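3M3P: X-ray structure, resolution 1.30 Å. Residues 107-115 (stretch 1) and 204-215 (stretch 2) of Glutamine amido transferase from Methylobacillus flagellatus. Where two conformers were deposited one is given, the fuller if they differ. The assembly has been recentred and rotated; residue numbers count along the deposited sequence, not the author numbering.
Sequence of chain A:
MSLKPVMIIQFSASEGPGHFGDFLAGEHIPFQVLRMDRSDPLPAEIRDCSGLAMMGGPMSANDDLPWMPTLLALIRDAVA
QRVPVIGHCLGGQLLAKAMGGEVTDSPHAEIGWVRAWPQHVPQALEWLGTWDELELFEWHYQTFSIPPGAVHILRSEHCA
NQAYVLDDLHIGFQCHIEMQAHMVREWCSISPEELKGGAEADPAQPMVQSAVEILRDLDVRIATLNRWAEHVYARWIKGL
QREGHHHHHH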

# COMPACT_ATOMS: atom_id res chain seq x y z
N PRO A 107 9.83 4.54 -16.49
CA PRO A 107 10.83 5.39 -17.17
C PRO A 107 11.64 6.24 -16.21
O PRO A 107 12.84 6.42 -16.36
CB PRO A 107 9.97 6.19 -18.17
CG PRO A 107 8.86 5.21 -18.50
CD PRO A 107 8.50 4.62 -17.14
N HIS A 108 10.95 6.77 -15.21
CA HIS A 108 11.53 7.63 -14.18
C HIS A 108 11.01 7.18 -12.82
O HIS A 108 9.82 6.88 -12.66
CB HIS A 108 11.14 9.07 -14.41
CG HIS A 108 11.51 9.60 -15.76
ND1 HIS A 108 12.81 9.76 -16.17
CD2 HIS A 108 10.72 9.89 -16.81
CE1 HIS A 108 12.80 10.17 -17.44
NE2 HIS A 108 11.54 10.32 -17.82
N ALA A 109 11.91 7.11 -11.86
CA ALA A 109 11.53 6.75 -10.50
C ALA A 109 10.71 7.89 -9.84
O ALA A 109 10.69 9.02 -10.32
CB ALA A 109 12.76 6.44 -9.67
N GLU A 110 10.06 7.58 -8.71
CA GLU A 110 9.52 8.61 -7.84
C GLU A 110 10.04 8.39 -6.46
O GLU A 110 9.75 7.36 -5.86
CB GLU A 110 7.97 8.64 -7.82
CG GLU A 110 7.33 8.95 -9.17
CD GLU A 110 5.81 8.93 -9.14
OE1 GLU A 110 5.25 7.99 -8.52
OE2 GLU A 110 5.21 9.93 -9.63
N ILE A 111 10.77 9.37 -5.93
CA ILE A 111 11.26 9.32 -4.55
C ILE A 111 11.02 10.67 -3.93
O ILE A 111 11.66 11.66 -4.30
CB ILE A 111 12.73 8.87 -4.43
CG1 ILE A 111 12.99 7.54 -5.15
CG2 ILE A 111 13.10 8.83 -2.93
CD1 ILE A 111 14.46 7.04 -5.20
N GLY A 112 10.12 10.70 -2.97
CA GLY A 112 9.77 11.94 -2.26
C GLY A 112 8.32 12.27 -2.42
O GLY A 112 7.48 11.39 -2.57
N TRP A 113 7.99 13.53 -2.31
CA TRP A 113 6.60 14.04 -2.33
C TRP A 113 6.22 14.40 -3.72
O TRP A 113 6.93 15.19 -4.35
CB TRP A 113 6.50 15.27 -1.40
CG TRP A 113 6.88 14.96 -0.00
CD1 TRP A 113 8.03 15.30 0.63
CD2 TRP A 113 6.09 14.25 0.95
NE1 TRP A 113 8.02 14.84 1.95
CE2 TRP A 113 6.85 14.16 2.16
CE3 TRP A 113 4.81 13.69 0.91
CZ2 TRP A 113 6.32 13.56 3.33
CZ3 TRP A 113 4.31 13.06 2.03
CH2 TRP A 113 5.07 12.98 3.23
N VAL A 114 5.12 13.84 -4.20
CA VAL A 114 4.68 14.04 -5.58
C VAL A 114 3.26 14.53 -5.66
O VAL A 114 2.38 14.15 -4.89
CB VAL A 114 4.87 12.77 -6.42
CG1 VAL A 114 6.20 12.06 -5.99
CG2 VAL A 114 3.70 11.82 -6.28
N ARG A 115 3.02 15.42 -6.62
CA ARG A 115 1.68 15.87 -6.97
C ARG A 115 0.88 14.78 -7.68
O ARG A 115 1.40 14.09 -8.57
CB ARG A 115 1.76 17.08 -7.85
CG ARG A 115 2.53 18.26 -7.28
CD ARG A 115 2.55 19.43 -8.23
NE ARG A 115 1.23 20.05 -8.38
CZ ARG A 115 0.92 20.96 -9.30
NH1 ARG A 115 1.81 21.36 -10.16
NH2 ARG A 115 -0.30 21.47 -9.32
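Stretch 2 204-215: AQPMVQSAVEIL

Stretch 2 runs alongside stretch 1 in the same direction: Gln205 lies nearest His108, Met207 nearest Glu110, Val208 nearest Ile111 and Gln209 nearest Gly112. It approaches as an irregular loop, extended at Val208 and Gln209, and enters a helix at Ala211. The backbones meet in a single parallel bridge, in which Ile111 reaches to both sides of Val208: Ile111 N donates to Met207 O at 2.9 Å, and Gln209 N donates to Ile111 O at 2.9 Å.

Met207, a selenomethionine, has the most surface covered. Stretch 1 turns a corner at Gly112, and the long, unbranched side chain of Met207 reaches the residues beyond it: Met207 CG lies 4.1 Å from Val114 CG1, and the terminal CE comes within 3.6 Å of Trp113 O. Ile111 is covered almost as fully. Its branched side chain suits an extended backbone and offers two apolar surfaces, with CG1 4.1 Å from Val208 CG2 and CG2 4.3 Å from Ile214 CD1, so that it touches both the bridge segment and the helix.

Trp113 ties the strand to the helix. Its indole NE1 donates to Ile214 O at 2.9 Å, near the ring plane, where an N-H can point straight at a carbonyl. Its backbone N donates to Gln209 OE1 at 2.9 Å, a side-chain amide oxygen continuing the pairing where the backbone bridge has ended. Gly112 makes room for that amide: a CB here would lie 2.3 Å from Gln209 OE1, and its backbone angles themselves call for glycine.

At the other end Gln205 does similar work, its OE1 accepting from Ala109 N at 3.0 Å. A water donates to Ala109 O and Gln205 OE1 and accepts from Met207 N, bridging the two backbones. Beside it, Pro206 CG packs over the face of the His108 ring, 3.9 Å from the ring centroid.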

# COMPACT_ATOMS: atom_id res chain seq x y z
N ALA A 204 19.84 12.72 -13.62
CA ALA A 204 18.82 13.01 -14.62
C ALA A 204 17.39 12.72 -14.17
O ALA A 204 16.45 13.13 -14.84
CB ALA A 204 19.11 12.20 -15.89
N GLN A 205 17.22 12.04 -13.05
CA GLN A 205 15.90 11.75 -12.56
C GLN A 205 15.07 12.99 -12.28
O GLN A 205 15.45 13.81 -11.42
CB GLN A 205 15.98 10.95 -11.24
CG GLN A 205 16.55 9.53 -11.41
CD GLN A 205 15.55 8.45 -11.61
OE1 GLN A 205 14.47 8.65 -12.15
NE2 GLN A 205 15.96 7.22 -11.26
N PRO A 206 13.90 13.13 -12.94
CA PRO A 206 13.08 14.34 -12.76
C PRO A 206 12.26 14.37 -11.46
O PRO A 206 11.80 15.42 -11.04
CB PRO A 206 12.16 14.34 -13.97
CG PRO A 206 12.00 12.88 -14.27
CD PRO A 206 13.40 12.34 -14.08
N MSE A 207 12.12 13.21 -10.79
CA MSE A 207 11.21 13.09 -9.65
C MSE A 207 11.83 12.29 -8.50
O MSE A 207 11.17 11.51 -7.86
CB MSE A 207 9.87 12.53 -10.10
CG MSE A 207 8.72 12.77 -9.10
SE MSE A 207 8.46 14.61 -8.48
CE MSE A 207 9.52 14.55 -6.76
N VAL A 208 13.11 12.54 -8.25
CA VAL A 208 13.88 12.02 -7.11
C VAL A 208 14.35 13.23 -6.34
O VAL A 208 15.10 14.06 -6.86
CB VAL A 208 15.06 11.11 -7.52
CG1 VAL A 208 16.01 10.79 -6.34
CG2 VAL A 208 14.48 9.79 -8.17
N GLN A 209 13.84 13.39 -5.14
CA GLN A 209 14.07 14.54 -4.28
C GLN A 209 15.28 14.29 -3.38
O GLN A 209 15.72 13.15 -3.18
CB GLN A 209 12.85 14.83 -3.45
CG GLN A 209 11.67 15.31 -4.31
CD GLN A 209 10.53 15.86 -3.41
OE1 GLN A 209 10.20 15.33 -2.39
NE2 GLN A 209 10.15 17.14 -3.71
N SER A 210 15.82 15.38 -2.86
CA SER A 210 16.86 15.34 -1.85
C SER A 210 16.30 15.06 -0.44
O SER A 210 15.11 15.26 -0.19
CB SER A 210 17.58 16.68 -1.85
OG SER A 210 16.73 17.69 -1.34
N ALA A 211 17.18 14.67 0.48
CA ALA A 211 16.80 14.54 1.87
C ALA A 211 16.21 15.84 2.40
O ALA A 211 15.17 15.87 3.04
CB ALA A 211 17.96 14.09 2.72
N VAL A 212 16.85 16.94 2.05
CA VAL A 212 16.34 18.25 2.50
C VAL A 212 14.90 18.48 2.03
O VAL A 212 14.01 18.84 2.82
CB VAL A 212 17.24 19.42 2.02
CG1 VAL A 212 16.54 20.80 2.12
CG2 VAL A 212 18.56 19.44 2.79
N GLU A 213 14.64 18.20 0.76
CA GLU A 213 13.28 18.38 0.23
C GLU A 213 12.27 17.45 0.90
O GLU A 213 11.13 17.83 1.17
CB GLU A 213 13.28 18.19 -1.28
CG GLU A 213 13.95 19.33 -2.02
CD GLU A 213 14.31 19.02 -3.46
OE1 GLU A 213 14.45 17.88 -3.90
OE2 GLU A 213 14.56 20.05 -4.18
N ILE A 214 12.69 16.20 1.16
CA ILE A 214 11.79 15.22 1.74
C ILE A 214 11.43 15.59 3.15
O ILE A 214 10.28 15.36 3.61
CB ILE A 214 12.38 13.83 1.62
CG1 ILE A 214 12.33 13.39 0.16
CG2 ILE A 214 11.67 12.80 2.50
CD1 ILE A 214 13.13 12.12 -0.20
N LEU A 215 12.39 16.14 3.89
CA LEU A 215 12.17 16.50 5.29
C LEU A 215 11.54 17.88 5.50
O LEU A 215 11.12 18.20 6.61
CB LEU A 215 13.51 16.41 6.07
CG LEU A 215 14.11 15.01 6.01
CD1 LEU A 215 15.50 14.99 6.69
CD2 LEU A 215 13.22 13.98 6.62
O HOH W 1 15.24 9.15 -15.02
O HOH W 2 12.53 10.52 -11.50